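Local coordinates for protein diaminopimelate decarboxylase (Aquifex aeolicus, PDB 2P3E) that probably catalyses the pyridoxal-phosphate-dependent decarboxylation of meso-diaminopimelate to L-lysine, the final step of lysine biosynthesis by this pathway, at residues B[121-126]-B[148-153]; B[213-218]-B[259-264]; B[237-242]-B[272-277]. One frame throughout, in Å; residues are numbered along the deposited sequence.

All three contacts belong to the pyridoxal-binding barrel, and their chemistry follows their place in it. Contacts 1 and 3 reach the same parallel sheet, and about half of their touching residues are buried. Contact 1 lies where a loop enters its strand and is mainly polar, with an arginine, loop carbonyls and bridging waters; contact 3 pairs two neighbouring strands through backbone bonds, with aliphatic side chains on both faces. The two touch through Leu-125 and Met-126. Contact 2 lies on the helical outside, two of its five touching residues exposed, and has no hydrogen bond across it. Its helix 258-269 connects the strands of contact 3, while helix 214-231 precedes the first of them.

Contact 1 of 3, residues B[121-126]-B[148-153]; sequences DSEILM and KARIAI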
ATOM      1  N   ASP B 121       0.384 -24.592 -18.338  1.00 20.44           N
ATOM      2  CA  ASP B 121       1.567 -24.832 -19.173  1.00 20.75           C
ATOM      3  C   ASP B 121       2.819 -25.209 -18.382  1.00 20.68           C
ATOM      4  O   ASP B 121       3.607 -26.068 -18.819  1.00 20.02           O
ATOM      5  CB  ASP B 121       1.844 -23.606 -20.045  1.00 21.77           C
ATOM      6  CG  ASP B 121       2.424 -23.982 -21.381  0.90 24.30           C
ATOM      7  OD1 ASP B 121       3.663 -23.981 -21.493  1.00 29.14           O
ATOM      8  OD2 ASP B 121       1.647 -24.305 -22.304  0.30 26.54           O
ATOM      9  N   SER B 122       2.998 -24.585 -17.208  1.00 19.62           N
ATOM     10  CA  SER B 122       4.125 -24.881 -16.351  1.00 19.68           C
ATOM     11  C   SER B 122       3.985 -26.240 -15.657  1.00 19.49           C
ATOM     12  O   SER B 122       4.928 -26.689 -15.025  1.00 19.38           O
ATOM     13  CB  SER B 122       4.324 -23.777 -15.302  1.00 19.82           C
ATOM     14  OG  SER B 122       4.630 -22.535 -15.930  1.00 21.23           O
ATOM     15  N   GLU B 123       2.818 -26.877 -15.784  1.00 18.88           N
ATOM     16  CA  GLU B 123       2.552 -28.165 -15.116  1.00 19.38           C
ATOM     17  C   GLU B 123       2.786 -28.101 -13.588  1.00 18.31           C
ATOM     18  O   GLU B 123       3.506 -28.920 -13.015  1.00 17.64           O
ATOM     19  CB  GLU B 123       3.373 -29.295 -15.769  1.00 19.49           C
ATOM     20  CG  GLU B 123       3.010 -29.562 -17.230  1.00 22.95           C
ATOM     21  CD  GLU B 123       1.754 -30.443 -17.420  1.00 29.06           C
ATOM     22  OE1 GLU B 123       1.055 -30.804 -16.439  1.00 30.16           O
ATOM     23  OE2 GLU B 123       1.462 -30.791 -18.578  1.00 31.08           O
ATOM     24  N   ILE B 124       2.176 -27.113 -12.933  1.00 17.54           N
ATOM     25  CA  ILE B 124       2.349 -26.959 -11.478  1.00 16.93           C
ATOM     26  C   ILE B 124       1.716 -28.166 -10.777  1.00 16.83           C
ATOM     27  O   ILE B 124       0.920 -28.883 -11.396  1.00 17.14           O
ATOM     28  CB  ILE B 124       1.766 -25.621 -10.946  1.00 17.22           C
ATOM     29  CG1 ILE B 124       0.255 -25.546 -11.199  1.00 17.74           C
ATOM     30  CG2 ILE B 124       2.521 -24.425 -11.555  1.00 15.11           C
ATOM     31  CD1 ILE B 124      -0.463 -24.514 -10.343  1.00 18.42           C
ATOM     32  N   LEU B 125       2.072 -28.390  -9.512  1.00 16.27           N
ATOM     33  CA  LEU B 125       1.614 -29.562  -8.763  1.00 15.75           C
ATOM     34  C   LEU B 125       0.087 -29.610  -8.676  1.00 16.18           C
ATOM     35  O   LEU B 125      -0.537 -30.641  -8.979  1.00 14.88           O
ATOM     36  CB  LEU B 125       2.251 -29.597  -7.365  1.00 15.52           C
ATOM     37  CG  LEU B 125       1.940 -30.808  -6.478  1.00 17.41           C
ATOM     38  CD1 LEU B 125       2.400 -32.149  -7.127  1.00 16.83           C
ATOM     39  CD2 LEU B 125       2.585 -30.635  -5.110  1.00 15.65           C
ATOM     40  N   MET B 126      -0.509 -28.476  -8.310  1.00 15.62           N
ATOM     41  CA  MET B 126      -1.911 -28.440  -7.984  1.00 15.87           C
ATOM     42  C   MET B 126      -2.470 -27.015  -7.979  1.00 15.88           C
ATOM     43  O   MET B 126      -1.849 -26.106  -7.428  1.00 14.52           O
ATOM     44  CB  MET B 126      -2.071 -29.055  -6.594  1.00 16.69           C
ATOM     45  CG  MET B 126      -3.462 -29.355  -6.135  1.00 16.15           C
ATOM     46  SD  MET B 126      -3.328 -30.477  -4.738  1.00 17.08           S
ATOM     47  CE  MET B 126      -3.024 -29.402  -3.323  1.00 16.55           C
ATOM     48  N   LYS B 148      -3.372 -31.600 -18.858  1.00 25.17           N
ATOM     49  CA  LYS B 148      -4.261 -31.768 -17.716  1.00 24.56           C
ATOM     50  C   LYS B 148      -3.921 -30.734 -16.640  1.00 23.01           C
ATOM     51  O   LYS B 148      -2.747 -30.403 -16.443  1.00 23.52           O
ATOM     52  CB  LYS B 148      -4.110 -33.169 -17.119  1.00 25.57           C
ATOM     53  CG  LYS B 148      -4.439 -34.318 -18.062  1.00 27.28           C
ATOM     54  CD  LYS B 148      -5.883 -34.315 -18.502  1.00 31.00           C
ATOM     55  CE  LYS B 148      -6.219 -35.587 -19.294  1.00 33.16           C
ATOM     56  NZ  LYS B 148      -6.693 -36.641 -18.357  1.00 35.37           N
ATOM     57  N   ALA B 149      -4.949 -30.219 -15.970  1.00 21.17           N
ATOM     58  CA  ALA B 149      -4.761 -29.386 -14.771  1.00 20.29           C
ATOM     59  C   ALA B 149      -5.098 -30.215 -13.543  1.00 19.59           C
ATOM     60  O   ALA B 149      -6.199 -30.739 -13.436  1.00 19.63           O
ATOM     61  CB  ALA B 149      -5.626 -28.133 -14.830  1.00 19.83           C
ATOM     62  N   ARG B 150      -4.142 -30.333 -12.626  1.00 19.19           N
ATOM     63  CA  ARG B 150      -4.347 -31.055 -11.377  1.00 18.90           C
ATOM     64  C   ARG B 150      -4.992 -30.124 -10.354  1.00 18.48           C
ATOM     65  O   ARG B 150      -4.520 -29.001 -10.140  1.00 17.86           O
ATOM     66  CB  ARG B 150      -3.019 -31.591 -10.848  1.00 18.67           C
ATOM     67  CG  ARG B 150      -2.511 -32.848 -11.544  1.00 21.50           C
ATOM     68  CD  ARG B 150      -1.062 -33.104 -11.148  1.00 24.17           C
ATOM     69  NE  ARG B 150      -0.222 -32.012 -11.639  1.00 25.78           N
ATOM     70  CZ  ARG B 150       0.323 -31.973 -12.853  1.00 28.08           C
ATOM     71  NH1 ARG B 150       0.132 -32.979 -13.703  1.00 28.29           N
ATOM     72  NH2 ARG B 150       1.058 -30.927 -13.222  1.00 26.90           N
ATOM     73  N   ILE B 151      -6.073 -30.577  -9.728  1.00 17.79           N
ATOM     74  CA  ILE B 151      -6.837 -29.716  -8.830  1.00 17.25           C
ATOM     75  C   ILE B 151      -7.093 -30.271  -7.417  1.00 17.41           C
ATOM     76  O   ILE B 151      -7.127 -31.498  -7.177  1.00 16.32           O
ATOM     77  CB  ILE B 151      -8.210 -29.305  -9.449  1.00 17.61           C
ATOM     78  CG1 ILE B 151      -9.101 -30.540  -9.600  1.00 18.35           C
ATOM     79  CG2 ILE B 151      -8.026 -28.546 -10.794  1.00 16.29           C
ATOM     80  CD1 ILE B 151     -10.593 -30.218  -9.535  1.00 23.08           C
ATOM     81  N   ALA B 152      -7.279 -29.322  -6.502  1.00 17.10           N
ATOM     82  CA  ALA B 152      -7.876 -29.553  -5.198  1.00 16.85           C
ATOM     83  C   ALA B 152      -8.992 -28.543  -5.049  1.00 16.64           C
ATOM     84  O   ALA B 152      -8.937 -27.461  -5.635  1.00 16.16           O
ATOM     85  CB  ALA B 152      -6.845 -29.340  -4.108  1.00 16.60           C
ATOM     86  N   ILE B 153      -9.998 -28.868  -4.245  1.00 16.35           N
ATOM     87  CA  ILE B 153     -10.998 -27.866  -3.876  1.00 16.77           C
ATOM     88  C   ILE B 153     -10.578 -27.242  -2.542  1.00 16.96           C
ATOM     89  O   ILE B 153     -10.207 -27.965  -1.601  1.00 15.05           O
ATOM     90  CB  ILE B 153     -12.446 -28.468  -3.767  1.00 16.72           C
ATOM     91  CG1 ILE B 153     -12.903 -29.086  -5.104  1.00 17.07           C
ATOM     92  CG2 ILE B 153     -13.463 -27.403  -3.287  1.00 18.34           C
ATOM     93  CD1 ILE B 153     -12.877 -28.146  -6.267  1.00 18.21           C
TER
HETATM   94  O   HOH W   1      -0.745 -32.489 -18.509  1.00 33.20           O
HETATM   95  O   HOH W   2      -1.636 -28.769 -13.002  1.00 19.90           O
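Arg-150 meets the loop 123-125 with the edge of its guanidinium, and its chain runs at about a right angle to that of Glu-123. A bend at chi3 (-64°) swings NE toward the loop. There NE donates to Leu-125 O at 3.0 Å, a bent bond although the oxygen lies almost exactly in the guanidinium plane. NH2 gives Ile-124 O a shorter bond of 2.7 Å, nearly straight at 162°. Both donors stand above the plane of the carbonyl they meet. NH2 also forms a salt bridge with Glu-123 OE1 at 3.2 Å, using the anti lone pair of that oxygen; the two charged planes are turned 30° from each other. Glu-123 itself closes helix 113-121 in a Schellman motif, and the loop then leads into strand 126-129, which runs parallel to strand 149-156 in the TIM-type barrel of this family. A leucine in place of Arg-150 would probably leave the carboxylate of Glu-123 without its opposite charge and the carbonyls of Ile-124 and Leu-125 without these donors. One water links Glu-123 OE2 to Lys-148 N, and a second joins Ile-124 O to Arg-150 N. Where the strands begin to pair, Met-126 CA lies 3.4 Å from Arg-150 O in a CA-H...O contact. Farther along, Met-126 SD rests on Ala-152 CB at 3.7 Å, with CE beside the same methyl.

Contact 2 of 3, residues B[213-218]-B[259-264]; sequences SPYREA and QDLADL
The backbone bond from Asp-263 N to Gln-259 O, at 2.9 Å the shortest polar bond within either segment, helps wind the turn from which Leu-261 and Leu-264 reach across to Tyr-215 and Arg-216. These residues join two outer helices of the TIM-type barrel, 214-231 and 258-269, whose axes here pass 10.3 Å apart at a signed crossing angle of -43°. No hydrogen bond spans the gap, and the helices meet through two leucines spaced three residues apart, so that both project from the same side of helix 258-269.

Leu-261 approaches the Tyr-215 ring over one face, the two side chains crossing at about a right angle. Its CG stands anti to the backbone N (chi1 -176°), on the side of the Tyr-215 ring, and CD1 is the branch lying over the face. The methyl is offset from the middle toward the rim, on the side of the ring nearest the backbone: Tyr-215 CG is its closest atom, 3.7 Å from Leu-261 CD1. The distance from that methyl to the ring centroid is 4.0 Å, 26° off the ring normal, which makes the pair a CH-pi contact. At the far end of the ring, Tyr-215 OH is hydrogen-bonded to Gly-243 O, next to Gly-244, a residue that probably binds pyridoxal phosphate as in related enzymes. The aromatic ring thus spans from the interhelical seam to the loop of the probable cofactor site.

Leu-264 fits beside Tyr-215 and Arg-216, with CD2 4.0 Å from Tyr-215 CB. The guanidinium of Arg-216 turns away to a salt bridge with Glu-220, whereas the CB of that arginine stays at the contact, 4.2 Å from Leu-264 CD1.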
ATOM      1  N   SER B 213      -5.211 -24.844  18.692  1.00 19.67           N
ATOM      2  CA  SER B 213      -6.373 -25.731  18.948  1.00 20.17           C
ATOM      3  C   SER B 213      -7.301 -25.959  17.749  1.00 20.19           C
ATOM      4  O   SER B 213      -7.656 -27.103  17.486  1.00 20.69           O
ATOM      5  CB  SER B 213      -7.203 -25.233  20.155  1.00 20.36           C
ATOM      6  OG  SER B 213      -6.449 -25.317  21.350  0.50 19.86           O
ATOM      7  N   PRO B 214      -7.696 -24.879  17.018  1.00 20.76           N
ATOM      8  CA  PRO B 214      -8.606 -25.024  15.863  1.00 21.02           C
ATOM      9  C   PRO B 214      -8.096 -25.903  14.734  1.00 20.81           C
ATOM     10  O   PRO B 214      -8.902 -26.406  13.950  1.00 21.40           O
ATOM     11  CB  PRO B 214      -8.768 -23.587  15.342  1.00 21.37           C
ATOM     12  CG  PRO B 214      -8.406 -22.721  16.479  1.00 22.23           C
ATOM     13  CD  PRO B 214      -7.369 -23.463  17.271  1.00 20.43           C
ATOM     14  N   TYR B 215      -6.784 -26.099  14.636  1.00 20.57           N
ATOM     15  CA  TYR B 215      -6.251 -26.978  13.602  1.00 19.99           C
ATOM     16  C   TYR B 215      -6.770 -28.415  13.729  1.00 20.43           C
ATOM     17  O   TYR B 215      -6.959 -29.088  12.723  1.00 20.15           O
ATOM     18  CB  TYR B 215      -4.730 -26.967  13.595  1.00 20.48           C
ATOM     19  CG  TYR B 215      -4.118 -25.749  12.896  1.00 20.38           C
ATOM     20  CD1 TYR B 215      -3.951 -25.721  11.493  1.00 20.46           C
ATOM     21  CD2 TYR B 215      -3.686 -24.661  13.634  1.00 18.43           C
ATOM     22  CE1 TYR B 215      -3.370 -24.588  10.846  1.00 21.26           C
ATOM     23  CE2 TYR B 215      -3.111 -23.539  13.022  1.00 20.95           C
ATOM     24  CZ  TYR B 215      -2.959 -23.500  11.629  1.00 22.10           C
ATOM     25  OH  TYR B 215      -2.380 -22.368  11.057  1.00 21.92           O
ATOM     26  N   ARG B 216      -6.982 -28.888  14.956  1.00 20.55           N
ATOM     27  CA  ARG B 216      -7.436 -30.267  15.144  1.00 21.08           C
ATOM     28  C   ARG B 216      -8.784 -30.493  14.444  1.00 20.87           C
ATOM     29  O   ARG B 216      -8.869 -31.342  13.568  1.00 20.53           O
ATOM     30  CB  ARG B 216      -7.491 -30.669  16.627  1.00 21.29           C
ATOM     31  CG  ARG B 216      -7.445 -32.197  16.832  1.00 23.00           C
ATOM     32  CD  ARG B 216      -8.190 -32.676  18.097  1.00 26.25           C
ATOM     33  NE  ARG B 216      -9.602 -32.307  18.058  1.00 28.55           N
ATOM     34  CZ  ARG B 216     -10.554 -32.974  17.406  1.00 30.12           C
ATOM     35  NH1 ARG B 216     -10.282 -34.094  16.730  1.00 29.83           N
ATOM     36  NH2 ARG B 216     -11.791 -32.504  17.422  1.00 29.98           N
ATOM     37  N   GLU B 217      -9.804 -29.702  14.796  1.00 20.94           N
ATOM     38  CA  GLU B 217     -11.147 -29.858  14.223  1.00 21.75           C
ATOM     39  C   GLU B 217     -11.122 -29.633  12.721  1.00 21.21           C
ATOM     40  O   GLU B 217     -11.763 -30.369  11.971  1.00 20.65           O
ATOM     41  CB  GLU B 217     -12.181 -28.911  14.872  1.00 22.30           C
ATOM     42  CG  GLU B 217     -13.620 -29.101  14.308  1.00 25.15           C
ATOM     43  CD  GLU B 217     -14.663 -28.169  14.931  1.00 27.34           C
ATOM     44  OE1 GLU B 217     -14.302 -27.276  15.729  1.00 27.07           O
ATOM     45  OE2 GLU B 217     -15.867 -28.340  14.606  1.00 31.61           O
ATOM     46  N   ALA B 218     -10.373 -28.614  12.302  1.00 20.47           N
ATOM     47  CA  ALA B 218     -10.238 -28.268  10.885  1.00 20.76           C
ATOM     48  C   ALA B 218      -9.712 -29.441  10.086  1.00 20.23           C
ATOM     49  O   ALA B 218     -10.334 -29.864   9.106  1.00 20.38           O
ATOM     50  CB  ALA B 218      -9.321 -27.037  10.716  1.00 20.55           C
ATOM     51  N   GLN B 259       6.761 -28.163  15.575  1.00 17.08           N
ATOM     52  CA  GLN B 259       6.637 -29.423  16.326  1.00 17.52           C
ATOM     53  C   GLN B 259       5.353 -29.523  17.154  1.00 17.61           C
ATOM     54  O   GLN B 259       4.816 -30.636  17.317  1.00 18.19           O
ATOM     55  CB  GLN B 259       7.863 -29.694  17.222  1.00 17.75           C
ATOM     56  CG  GLN B 259       7.897 -31.145  17.751  1.00 18.45           C
ATOM     57  CD  GLN B 259       7.929 -32.187  16.631  1.00 18.04           C
ATOM     58  OE1 GLN B 259       8.798 -32.157  15.746  1.00 20.19           O
ATOM     59  NE2 GLN B 259       6.989 -33.116  16.666  1.00 18.62           N
ATOM     60  N   ASP B 260       4.874 -28.396  17.686  1.00 17.31           N
ATOM     61  CA  ASP B 260       3.576 -28.376  18.385  1.00 18.14           C
ATOM     62  C   ASP B 260       2.403 -28.746  17.468  1.00 17.83           C
ATOM     63  O   ASP B 260       1.469 -29.440  17.898  1.00 17.70           O
ATOM     64  CB  ASP B 260       3.294 -27.023  19.056  1.00 18.39           C
ATOM     65  CG  ASP B 260       4.387 -26.610  20.011  1.00 20.77           C
ATOM     66  OD1 ASP B 260       4.873 -27.490  20.745  1.00 22.33           O
ATOM     67  OD2 ASP B 260       4.768 -25.413  20.019  1.00 22.14           O
ATOM     68  N   LEU B 261       2.445 -28.267  16.222  1.00 17.49           N
ATOM     69  CA  LEU B 261       1.420 -28.610  15.237  1.00 17.24           C
ATOM     70  C   LEU B 261       1.521 -30.071  14.853  1.00 16.88           C
ATOM     71  O   LEU B 261       0.501 -30.750  14.748  1.00 16.54           O
ATOM     72  CB  LEU B 261       1.516 -27.717  13.995  1.00 17.55           C
ATOM     73  CG  LEU B 261       0.432 -27.924  12.929  1.00 17.64           C
ATOM     74  CD1 LEU B 261      -0.968 -27.519  13.422  1.00 18.90           C
ATOM     75  CD2 LEU B 261       0.803 -27.186  11.617  1.00 18.22           C
ATOM     76  N   ALA B 262       2.748 -30.566  14.668  1.00 16.63           N
ATOM     77  CA  ALA B 262       2.945 -31.969  14.321  1.00 17.02           C
ATOM     78  C   ALA B 262       2.397 -32.887  15.423  1.00 16.78           C
ATOM     79  O   ALA B 262       1.760 -33.897  15.122  1.00 17.25           O
ATOM     80  CB  ALA B 262       4.424 -32.266  14.046  1.00 16.43           C
ATOM     81  N   ASP B 263       2.642 -32.515  16.682  1.00 17.43           N
ATOM     82  CA  ASP B 263       2.137 -33.252  17.854  1.00 17.57           C
ATOM     83  C   ASP B 263       0.611 -33.259  17.901  1.00 17.78           C
ATOM     84  O   ASP B 263      -0.027 -34.306  18.137  1.00 17.91           O
ATOM     85  CB  ASP B 263       2.673 -32.640  19.159  1.00 17.61           C
ATOM     86  CG  ASP B 263       4.198 -32.821  19.342  1.00 18.28           C
ATOM     87  OD1 ASP B 263       4.827 -33.638  18.643  1.00 20.40           O
ATOM     88  OD2 ASP B 263       4.777 -32.112  20.192  1.00 19.00           O
ATOM     89  N   LEU B 264       0.019 -32.092  17.678  1.00 17.43           N
ATOM     90  CA  LEU B 264      -1.422 -31.974  17.672  1.00 18.14           C
ATOM     91  C   LEU B 264      -2.065 -32.859  16.595  1.00 17.96           C
ATOM     92  O   LEU B 264      -3.147 -33.409  16.820  1.00 18.01           O
ATOM     93  CB  LEU B 264      -1.844 -30.518  17.468  1.00 18.43           C
ATOM     94  CG  LEU B 264      -3.358 -30.229  17.516  1.00 19.81           C
ATOM     95  CD1 LEU B 264      -3.940 -30.429  18.937  1.00 21.55           C
ATOM     96  CD2 LEU B 264      -3.669 -28.834  16.973  1.00 19.75           C
TER

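Contact 3 of 3, residues B[237-242]-B[272-277]; sequences KYLDIG and VKAKII
With chi1 at -64°, Leu-239 holds CG anti to its carbonyl carbon and 3.7 Å from Ala-274 CB; an extended chi2 (-179°) then sends CD1 tip to tip against Val-272 CG2. Ile-277 is likewise extended about chi2 (178°), and its CD1 reaches Tyr-238 CB at 3.9 Å on the other face of the sheet. On that face too, Ile-277 CG2 lies 3.7 Å from Asp-240 OD2. The backbones pair in parallel: Lys-275 N donates to Lys-237 O, Leu-239 N to Lys-275 O, Ile-277 N to Leu-239 O and Ile-241 N to Ile-277 O, every one at 2.9 Å. Asp-240 OD1 accepts a 3.2 Å bond from Gly-242 N, closing an Asx turn in the chain leading toward the probable cofactor site.

This is the strand pairing of a beta-alpha-beta unit, with helix 258-269 as the connection, in a TIM-type barrel. Strand 196-202 pairs with the other edge of strand 238-240. Tyr-226 of helix 214-231 covers Leu-239 and Ala-274, whereas Met-126 of strand 126-129 packs on Tyr-238, Asp-240 and Ile-277.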
ATOM      1  N   LYS B 237      -4.236 -37.692  -3.692  1.00 18.77           N
ATOM      2  CA  LYS B 237      -2.802 -37.839  -3.467  1.00 18.23           C
ATOM      3  C   LYS B 237      -2.253 -36.837  -2.446  1.00 17.73           C
ATOM      4  O   LYS B 237      -1.281 -37.143  -1.752  1.00 17.58           O
ATOM      5  CB  LYS B 237      -2.045 -37.689  -4.791  1.00 18.41           C
ATOM      6  CG  LYS B 237      -2.415 -38.705  -5.856  1.00 19.99           C
ATOM      7  CD  LYS B 237      -1.781 -38.298  -7.197  1.00 23.65           C
ATOM      8  CE  LYS B 237      -2.181 -39.242  -8.338  1.00 28.04           C
ATOM      9  NZ  LYS B 237      -1.696 -40.633  -8.109  1.00 27.91           N
ATOM     10  N   TYR B 238      -2.888 -35.655  -2.352  1.00 17.05           N
ATOM     11  CA  TYR B 238      -2.385 -34.538  -1.515  1.00 16.53           C
ATOM     12  C   TYR B 238      -3.435 -33.946  -0.577  1.00 16.08           C
ATOM     13  O   TYR B 238      -4.580 -33.739  -0.955  1.00 16.46           O
ATOM     14  CB  TYR B 238      -1.801 -33.398  -2.373  1.00 16.34           C
ATOM     15  CG  TYR B 238      -0.834 -33.908  -3.408  1.00 17.36           C
ATOM     16  CD1 TYR B 238       0.476 -34.272  -3.059  1.00 19.05           C
ATOM     17  CD2 TYR B 238      -1.230 -34.051  -4.724  1.00 18.35           C
ATOM     18  CE1 TYR B 238       1.369 -34.775  -4.020  1.00 19.51           C
ATOM     19  CE2 TYR B 238      -0.353 -34.539  -5.688  1.00 19.46           C
ATOM     20  CZ  TYR B 238       0.931 -34.913  -5.322  1.00 20.07           C
ATOM     21  OH  TYR B 238       1.772 -35.408  -6.300  1.00 23.04           O
ATOM     22  N   LEU B 239      -3.011 -33.683   0.646  1.00 16.09           N
ATOM     23  CA  LEU B 239      -3.807 -32.941   1.607  1.00 16.24           C
ATOM     24  C   LEU B 239      -2.993 -31.727   1.996  1.00 16.00           C
ATOM     25  O   LEU B 239      -2.006 -31.827   2.727  1.00 16.12           O
ATOM     26  CB  LEU B 239      -4.124 -33.779   2.840  1.00 16.37           C
ATOM     27  CG  LEU B 239      -4.988 -35.025   2.613  0.80 18.02           C
ATOM     28  CD1 LEU B 239      -5.223 -35.731   3.949  0.50 17.53           C
ATOM     29  CD2 LEU B 239      -6.315 -34.690   1.914  1.00 18.94           C
ATOM     30  N   ASP B 240      -3.406 -30.588   1.458  1.00 15.69           N
ATOM     31  CA  ASP B 240      -2.743 -29.321   1.696  1.00 16.06           C
ATOM     32  C   ASP B 240      -3.493 -28.618   2.841  1.00 16.02           C
ATOM     33  O   ASP B 240      -4.600 -28.118   2.652  1.00 14.72           O
ATOM     34  CB  ASP B 240      -2.762 -28.496   0.389  1.00 15.77           C
ATOM     35  CG  ASP B 240      -2.001 -27.186   0.498  1.00 16.93           C
ATOM     36  OD1 ASP B 240      -1.791 -26.684   1.622  1.00 14.43           O
ATOM     37  OD2 ASP B 240      -1.634 -26.651  -0.570  1.00 17.29           O
ATOM     38  N   ILE B 241      -2.873 -28.578   4.020  1.00 15.75           N
ATOM     39  CA  ILE B 241      -3.561 -28.095   5.207  1.00 17.23           C
ATOM     40  C   ILE B 241      -3.244 -26.628   5.521  1.00 17.73           C
ATOM     41  O   ILE B 241      -3.602 -26.122   6.578  1.00 18.11           O
ATOM     42  CB  ILE B 241      -3.362 -29.036   6.416  1.00 17.14           C
ATOM     43  CG1 ILE B 241      -1.876 -29.201   6.753  1.00 17.95           C
ATOM     44  CG2 ILE B 241      -3.955 -30.411   6.101  1.00 18.40           C
ATOM     45  CD1 ILE B 241      -1.620 -29.882   8.119  1.00 19.89           C
ATOM     46  N   GLY B 242      -2.581 -25.955   4.590  1.00 17.97           N
ATOM     47  CA  GLY B 242      -2.454 -24.501   4.651  1.00 18.82           C
ATOM     48  C   GLY B 242      -1.328 -23.998   5.521  1.00 18.75           C
ATOM     49  O   GLY B 242      -0.447 -24.768   5.960  1.00 18.34           O
ATOM     50  N   VAL B 272      -4.354 -41.207   7.161  1.00 22.39           N
ATOM     51  CA  VAL B 272      -4.289 -40.911   5.731  1.00 23.30           C
ATOM     52  C   VAL B 272      -2.994 -41.357   5.052  1.00 23.18           C
ATOM     53  O   VAL B 272      -1.923 -41.369   5.665  1.00 23.61           O
ATOM     54  CB  VAL B 272      -4.603 -39.417   5.448  1.00 23.71           C
ATOM     55  CG1 VAL B 272      -5.929 -39.016   6.115  1.00 24.48           C
ATOM     56  CG2 VAL B 272      -3.493 -38.533   5.918  1.00 22.30           C
ATOM     57  N   LYS B 273      -3.117 -41.752   3.791  1.00 23.58           N
ATOM     58  CA  LYS B 273      -1.975 -42.152   2.978  1.00 24.33           C
ATOM     59  C   LYS B 273      -1.436 -40.978   2.154  1.00 23.26           C
ATOM     60  O   LYS B 273      -0.319 -41.044   1.634  1.00 23.51           O
ATOM     61  CB  LYS B 273      -2.364 -43.285   2.013  1.00 24.52           C
ATOM     62  CG  LYS B 273      -2.669 -44.620   2.666  1.00 27.60           C
ATOM     63  CD  LYS B 273      -2.724 -45.733   1.598  1.00 29.77           C
ATOM     64  CE  LYS B 273      -3.982 -45.622   0.749  1.00 33.85           C
ATOM     65  NZ  LYS B 273      -4.018 -46.729  -0.284  1.00 38.55           N
ATOM     66  N   ALA B 274      -2.245 -39.930   2.016  1.00 22.45           N
ATOM     67  CA  ALA B 274      -1.897 -38.760   1.210  1.00 21.57           C
ATOM     68  C   ALA B 274      -0.620 -38.056   1.672  1.00 20.87           C
ATOM     69  O   ALA B 274      -0.266 -38.103   2.851  1.00 21.12           O
ATOM     70  CB  ALA B 274      -3.065 -37.789   1.172  1.00 21.72           C
ATOM     71  N   LYS B 275       0.091 -37.434   0.730  1.00 20.11           N
ATOM     72  CA  LYS B 275       1.219 -36.565   1.075  1.00 19.29           C
ATOM     73  C   LYS B 275       0.661 -35.244   1.588  1.00 18.61           C
ATOM     74  O   LYS B 275      -0.251 -34.670   0.975  1.00 18.16           O
ATOM     75  CB  LYS B 275       2.131 -36.327  -0.132  1.00 19.91           C
ATOM     76  CG  LYS B 275       3.438 -35.550   0.195  1.00 21.48           C
ATOM     77  CD  LYS B 275       4.492 -35.811  -0.851  1.00 23.82           C
ATOM     78  CE  LYS B 275       5.738 -34.971  -0.626  1.00 26.42           C
ATOM     79  NZ  LYS B 275       6.655 -35.632   0.365  1.00 28.36           N
ATOM     80  N   ILE B 276       1.219 -34.778   2.706  1.00 17.25           N
ATOM     81  CA  ILE B 276       0.746 -33.577   3.380  1.00 16.57           C
ATOM     82  C   ILE B 276       1.520 -32.390   2.806  1.00 16.48           C
ATOM     83  O   ILE B 276       2.708 -32.501   2.518  1.00 16.22           O
ATOM     84  CB  ILE B 276       0.937 -33.670   4.913  1.00 16.44           C
ATOM     85  CG1 ILE B 276       0.308 -34.972   5.483  1.00 16.64           C
ATOM     86  CG2 ILE B 276       0.403 -32.387   5.629  1.00 17.59           C
ATOM     87  CD1 ILE B 276      -1.171 -35.216   5.087  1.00 15.09           C
ATOM     88  N   ILE B 277       0.816 -31.283   2.592  1.00 15.59           N
ATOM     89  CA  ILE B 277       1.436 -30.040   2.139  1.00 14.93           C
ATOM     90  C   ILE B 277       1.117 -28.970   3.184  1.00 14.76           C
ATOM     91  O   ILE B 277      -0.022 -28.867   3.633  1.00 14.56           O
ATOM     92  CB  ILE B 277       0.920 -29.604   0.750  1.00 14.55           C
ATOM     93  CG1 ILE B 277       1.148 -30.716  -0.292  1.00 14.95           C
ATOM     94  CG2 ILE B 277       1.620 -28.278   0.292  1.00 14.25           C
ATOM     95  CD1 ILE B 277       0.618 -30.394  -1.707  1.00 14.41           C
TER